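Long-range contact in XAC2610 protein (Xanthomonas axonopodis pv. citri, PDB 4QTQ), which probably acts as an immunity protein that inhibits a peptidoglycan hydrolase linked to the type IV secretion system, and carries a bound calcium ion: residues Ser152-Asp164 with Ile168-Glu180. Numbering follows the deposited sequence.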
loop_
_atom_site.group_PDB
_atom_site.type_symbol
_atom_site.label_atom_id
_atom_site.label_comp_id
_atom_site.label_asym_id
_atom_site.label_seq_id
_atom_site.Cartn_x
_atom_site.Cartn_y
_atom_site.Cartn_z
ATOM N N SER A 152 3.628 6.252 3.369
ATOM C CA SER A 152 3.461 7.549 2.701
ATOM C C SER A 152 4.669 7.762 1.805
ATOM O O SER A 152 5.748 7.280 2.113
ATOM C CB SER A 152 3.390 8.674 3.727
ATOM O OG SER A 152 2.563 8.308 4.823
ATOM N N VAL A 153 4.495 8.486 0.707
ATOM C CA VAL A 153 5.599 8.750 -0.207
ATOM C C VAL A 153 5.917 10.246 -0.226
ATOM O O VAL A 153 5.011 11.083 -0.283
ATOM C CB VAL A 153 5.292 8.252 -1.640
ATOM C CG1 VAL A 153 6.484 8.508 -2.555
ATOM C CG2 VAL A 153 4.955 6.767 -1.633
ATOM N N LYS A 154 7.211 10.563 -0.159
ATOM C CA LYS A 154 7.710 11.944 -0.256
ATOM C C LYS A 154 8.996 11.916 -1.073
ATOM O O LYS A 154 10.031 11.482 -0.580
ATOM C CB LYS A 154 7.995 12.505 1.143
ATOM C CG LYS A 154 8.503 13.943 1.172
ATOM C CD LYS A 154 9.295 14.240 2.441
ATOM C CE LYS A 154 9.945 15.616 2.397
ATOM N NZ LYS A 154 8.936 16.707 2.309
ATOM N N GLY A 155 8.933 12.368 -2.318
ATOM C CA GLY A 155 10.068 12.234 -3.237
ATOM C C GLY A 155 10.424 10.772 -3.422
ATOM O O GLY A 155 9.545 9.950 -3.695
ATOM N N ASN A 156 11.702 10.439 -3.235
ATOM C CA ASN A 156 12.140 9.041 -3.273
ATOM C C ASN A 156 12.196 8.390 -1.879
ATOM O O ASN A 156 12.793 7.320 -1.710
ATOM C CB ASN A 156 13.479 8.907 -4.015
ATOM C CG ASN A 156 14.662 9.417 -3.210
ATOM O OD1 ASN A 156 14.523 10.300 -2.356
ATOM N ND2 ASN A 156 15.843 8.866 -3.486
ATOM N N MET A 157 11.557 9.029 -0.896
ATOM C CA MET A 157 11.509 8.524 0.481
ATOM C C MET A 157 10.120 8.002 0.842
ATOM O O MET A 157 9.109 8.653 0.578
ATOM C CB MET A 157 11.913 9.622 1.475
ATOM C CG MET A 157 13.343 10.118 1.314
ATOM S SD MET A 157 14.550 8.801 1.577
ATOM C CE MET A 157 16.027 9.525 0.853
ATOM N N LEU A 158 10.096 6.826 1.460
ATOM C CA LEU A 158 8.877 6.185 1.907
ATOM C C LEU A 158 8.919 6.041 3.432
ATOM O O LEU A 158 9.901 5.554 3.986
ATOM C CB LEU A 158 8.742 4.799 1.263
ATOM C CG LEU A 158 8.133 4.725 -0.144
ATOM C CD1 LEU A 158 8.847 5.617 -1.158
ATOM C CD2 LEU A 158 8.121 3.287 -0.634
ATOM N N THR A 159 7.856 6.459 4.108
ATOM C CA THR A 159 7.787 6.330 5.562
ATOM C C THR A 159 6.679 5.372 5.997
ATOM O O THR A 159 5.625 5.296 5.376
ATOM C CB THR A 159 7.586 7.697 6.240
ATOM O OG1 THR A 159 6.529 8.398 5.582
ATOM C CG2 THR A 159 8.850 8.532 6.157
ATOM N N SER A 160 6.947 4.638 7.071
ATOM C CA SER A 160 6.039 3.623 7.603
ATOM C C SER A 160 6.242 3.569 9.115
ATOM O O SER A 160 7.356 3.784 9.600
ATOM C CB SER A 160 6.357 2.260 6.982
ATOM O OG SER A 160 5.330 1.306 7.218
ATOM N N THR A 161 5.171 3.325 9.862
ATOM C CA THR A 161 5.273 3.226 11.311
ATOM C C THR A 161 4.888 1.834 11.790
ATOM O O THR A 161 4.020 1.173 11.215
ATOM C CB THR A 161 4.408 4.274 12.053
ATOM O OG1 THR A 161 3.030 3.929 11.942
ATOM C CG2 THR A 161 4.605 5.650 11.480
ATOM N N SER A 162 5.545 1.404 12.852
ATOM C CA SER A 162 5.217 0.160 13.507
ATOM C C SER A 162 5.312 0.363 15.026
ATOM O O SER A 162 5.407 1.502 15.503
ATOM C CB SER A 162 6.155 -0.942 13.013
ATOM O OG SER A 162 5.531 -2.206 13.169
ATOM N N GLY A 163 5.272 -0.724 15.787
ATOM C CA GLY A 163 5.342 -0.640 17.251
ATOM C C GLY A 163 4.354 -1.566 17.924
ATOM O O GLY A 163 3.755 -2.419 17.275
ATOM N N ASP A 164 4.186 -1.407 19.232
ATOM C CA ASP A 164 3.267 -2.258 19.994
ATOM C C ASP A 164 1.894 -1.605 20.256
ATOM O O ASP A 164 1.123 -2.098 21.084
ATOM C CB ASP A 164 3.922 -2.722 21.308
ATOM C CG ASP A 164 4.134 -1.593 22.302
ATOM O OD1 ASP A 164 3.832 -0.423 21.986
ATOM O OD2 ASP A 164 4.612 -1.879 23.417
ATOM N N ILE A 168 5.730 1.819 22.521
ATOM C CA ILE A 168 6.851 1.600 21.612
ATOM C C ILE A 168 6.375 1.937 20.206
ATOM O O ILE A 168 5.416 1.351 19.709
ATOM C CB ILE A 168 7.427 0.170 21.699
ATOM C CG1 ILE A 168 8.114 -0.014 23.056
ATOM C CG2 ILE A 168 8.431 -0.060 20.577
ATOM C CD1 ILE A 168 8.636 -1.410 23.313
ATOM N N HIS A 169 7.032 2.919 19.595
ATOM C CA HIS A 169 6.723 3.353 18.247
ATOM C C HIS A 169 7.981 3.267 17.420
ATOM O O HIS A 169 9.055 3.698 17.862
ATOM C CB HIS A 169 6.222 4.794 18.242
ATOM C CG HIS A 169 5.005 5.004 19.082
ATOM N ND1 HIS A 169 5.046 5.640 20.303
ATOM C CD2 HIS A 169 3.715 4.641 18.888
ATOM C CE1 HIS A 169 3.833 5.665 20.824
ATOM N NE2 HIS A 169 3.007 5.063 19.988
ATOM N N VAL A 170 7.845 2.719 16.219
ATOM C CA VAL A 170 8.971 2.593 15.297
ATOM C C VAL A 170 8.638 3.377 14.036
ATOM O O VAL A 170 7.539 3.238 13.489
ATOM C CB VAL A 170 9.271 1.129 14.955
ATOM C CG1 VAL A 170 10.467 1.038 14.005
ATOM C CG2 VAL A 170 9.514 0.338 16.234
ATOM N N PHE A 171 9.570 4.230 13.619
ATOM C CA PHE A 171 9.376 5.090 12.463
ATOM C C PHE A 171 10.456 4.749 11.452
ATOM O O PHE A 171 11.626 5.010 11.679
ATOM C CB PHE A 171 9.444 6.570 12.851
ATOM C CG PHE A 171 8.458 6.966 13.920
ATOM C CD1 PHE A 171 7.158 7.300 13.592
ATOM C CD2 PHE A 171 8.839 7.005 15.259
ATOM C CE1 PHE A 171 6.250 7.658 14.577
ATOM C CE2 PHE A 171 7.937 7.365 16.239
ATOM C CZ PHE A 171 6.643 7.695 15.901
ATOM N N ASP A 172 10.041 4.140 10.348
ATOM C CA ASP A 172 10.955 3.663 9.311
ATOM C C ASP A 172 10.964 4.588 8.110
ATOM O O ASP A 172 9.921 5.096 7.699
ATOM C CB ASP A 172 10.554 2.255 8.865
ATOM C CG ASP A 172 10.980 1.201 9.845
ATOM O OD1 ASP A 172 11.830 1.482 10.703
ATOM O OD2 ASP A 172 10.488 0.066 9.757
ATOM N N THR A 173 12.151 4.802 7.558
ATOM C CA THR A 173 12.310 5.555 6.327
ATOM C C THR A 173 13.073 4.670 5.339
ATOM O O THR A 173 14.131 4.105 5.670
ATOM C CB THR A 173 13.033 6.902 6.552
ATOM O OG1 THR A 173 12.230 7.745 7.397
ATOM C CG2 THR A 173 13.291 7.619 5.227
ATOM N N TYR A 174 12.493 4.532 4.147
ATOM C CA TYR A 174 13.060 3.746 3.066
ATOM C C TYR A 174 13.389 4.700 1.941
ATOM O O TYR A 174 12.635 5.647 1.683
ATOM C CB TYR A 174 12.054 2.715 2.537
ATOM C CG TYR A 174 11.718 1.627 3.518
ATOM C CD1 TYR A 174 10.802 1.847 4.549
ATOM C CD2 TYR A 174 12.320 0.378 3.419
ATOM C CE1 TYR A 174 10.497 0.843 5.460
ATOM C CE2 TYR A 174 12.020 -0.632 4.310
ATOM C CZ TYR A 174 11.119 -0.397 5.331
ATOM O OH TYR A 174 10.848 -1.403 6.215
ATOM N N GLU A 175 14.510 4.449 1.269
ATOM C CA GLU A 175 14.816 5.144 0.019
ATOM C C GLU A 175 14.477 4.175 -1.091
ATOM O O GLU A 175 14.840 2.991 -1.020
ATOM C CB GLU A 175 16.283 5.549 -0.047
ATOM C CG GLU A 175 16.659 6.304 -1.312
ATOM C CD GLU A 175 18.076 6.839 -1.288
ATOM O OE1 GLU A 175 18.838 6.502 -0.368
ATOM O OE2 GLU A 175 18.444 7.598 -2.207
ATOM N N LEU A 176 13.771 4.666 -2.103
ATOM C CA LEU A 176 13.411 3.844 -3.238
ATOM C C LEU A 176 14.258 4.262 -4.421
ATOM O O LEU A 176 14.175 5.408 -4.862
ATOM C CB LEU A 176 11.935 3.996 -3.587
ATOM C CG LEU A 176 11.472 3.064 -4.724
ATOM C CD1 LEU A 176 11.212 1.646 -4.225
ATOM C CD2 LEU A 176 10.229 3.623 -5.376
ATOM N N LYS A 177 15.078 3.334 -4.912
ATOM C CA LYS A 177 15.870 3.546 -6.126
ATOM C C LYS A 177 15.683 2.350 -7.039
ATOM O O LYS A 177 16.032 1.226 -6.668
ATOM C CB LYS A 177 17.357 3.722 -5.798
ATOM C CG LYS A 177 17.638 4.838 -4.804
ATOM C CD LYS A 177 19.126 5.071 -4.598
ATOM C CE LYS A 177 19.740 5.872 -5.735
ATOM N NZ LYS A 177 20.758 6.815 -5.198
ATOM N N ASN A 178 15.120 2.607 -8.221
ATOM C CA ASN A 178 14.959 1.600 -9.270
ATOM C C ASN A 178 14.226 0.345 -8.799
ATOM O O ASN A 178 14.833 -0.720 -8.632
ATOM C CB ASN A 178 16.318 1.232 -9.873
ATOM C CG ASN A 178 16.950 2.388 -10.611
ATOM O OD1 ASN A 178 16.359 2.946 -11.538
ATOM N ND2 ASN A 178 18.155 2.760 -10.200
ATOM N N ASN A 179 12.923 0.495 -8.580
ATOM C CA ASN A 179 12.042 -0.599 -8.172
ATOM C C ASN A 179 12.443 -1.304 -6.874
ATOM O O ASN A 179 11.936 -2.380 -6.585
ATOM C CB ASN A 179 11.829 -1.605 -9.332
ATOM C CG ASN A 179 12.985 -2.599 -9.510
ATOM O OD1 ASN A 179 13.621 -3.033 -8.547
ATOM N ND2 ASN A 179 13.238 -2.983 -10.758
ATOM N N GLU A 180 13.312 -0.677 -6.080
ATOM C CA GLU A 180 13.892 -1.326 -4.908
ATOM C C GLU A 180 13.849 -0.412 -3.674
ATOM O O GLU A 180 14.516 0.621 -3.639
ATOM C CB GLU A 180 15.336 -1.727 -5.229
ATOM C CG GLU A 180 16.030 -2.592 -4.189
ATOM C CD GLU A 180 15.453 -3.988 -4.098
ATOM O OE1 GLU A 180 14.300 -4.142 -3.625
ATOM O OE2 GLU A 180 16.166 -4.936 -4.480
#
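From Met157-Glu175 to Gly163-His169, strands 157-163 and 168-176 pair antiparallel as the two arms of a beta hairpin, their axes 155° apart in direction. Leu158-Tyr174, Ser160-Asp172 and Ser162-Val170 are the hydrogen-bonded pairs, each closed by two N-H...O=C bonds. One bond departs from the rest: Val170 N sits well above the carbonyl plane of Ser162, off any lone pair. In the six-stranded antiparallel sheet, strands 152-154 and 181-190 flank the hairpin.

The side chains of Leu158, Ser160, Ser162, Val170, Asp172 and Tyr174 share one face, where Leu158 and Tyr174 pack against helix 138-143, Leu158 on Leu140 and Tyr174 on Ile143. Leu158 CB approaches Tyr174 CB to 4.1 Å, and Leu158 O lies in the plane of the tyrosine ring, at its edge. Asp172 CB rests against Ser160 O, while its carboxylate turns to a salt bridge with Arg186 on strand 181-190.

Across the other face, Thr161 and Phe171 run side by side, pointing the same way. Thr161 CG2 sits beside its backbone N and touches Phe171 CD1 at 3.7 Å; the hydroxyl, on another branch, bonds to Asn148. Met157 is bent at chi2 (-61°), which brings CE to 3.9 Å from Glu175 CG, the two side chains crossing at a slant. At the end of the hairpin away from its connecting turn, Asn156, in the type II' turn Lys154-Met157, makes with ND2 a weak bond to Glu175 OE2, the N-H...O angle being just 123° and the amide and carboxylate planes nearly perpendicular.

Next to the connecting turn, at the last pair of the strands, Gly163 CA is 3.2 Å from Ile168 O, a CA-H...O contact. Asp164 closes this end with both backbone and side chain: its N donates to Ile168 O at 3.1 Å, and its OD1 accepts Ile168 N at 3.0 Å, from above the carboxylate plane.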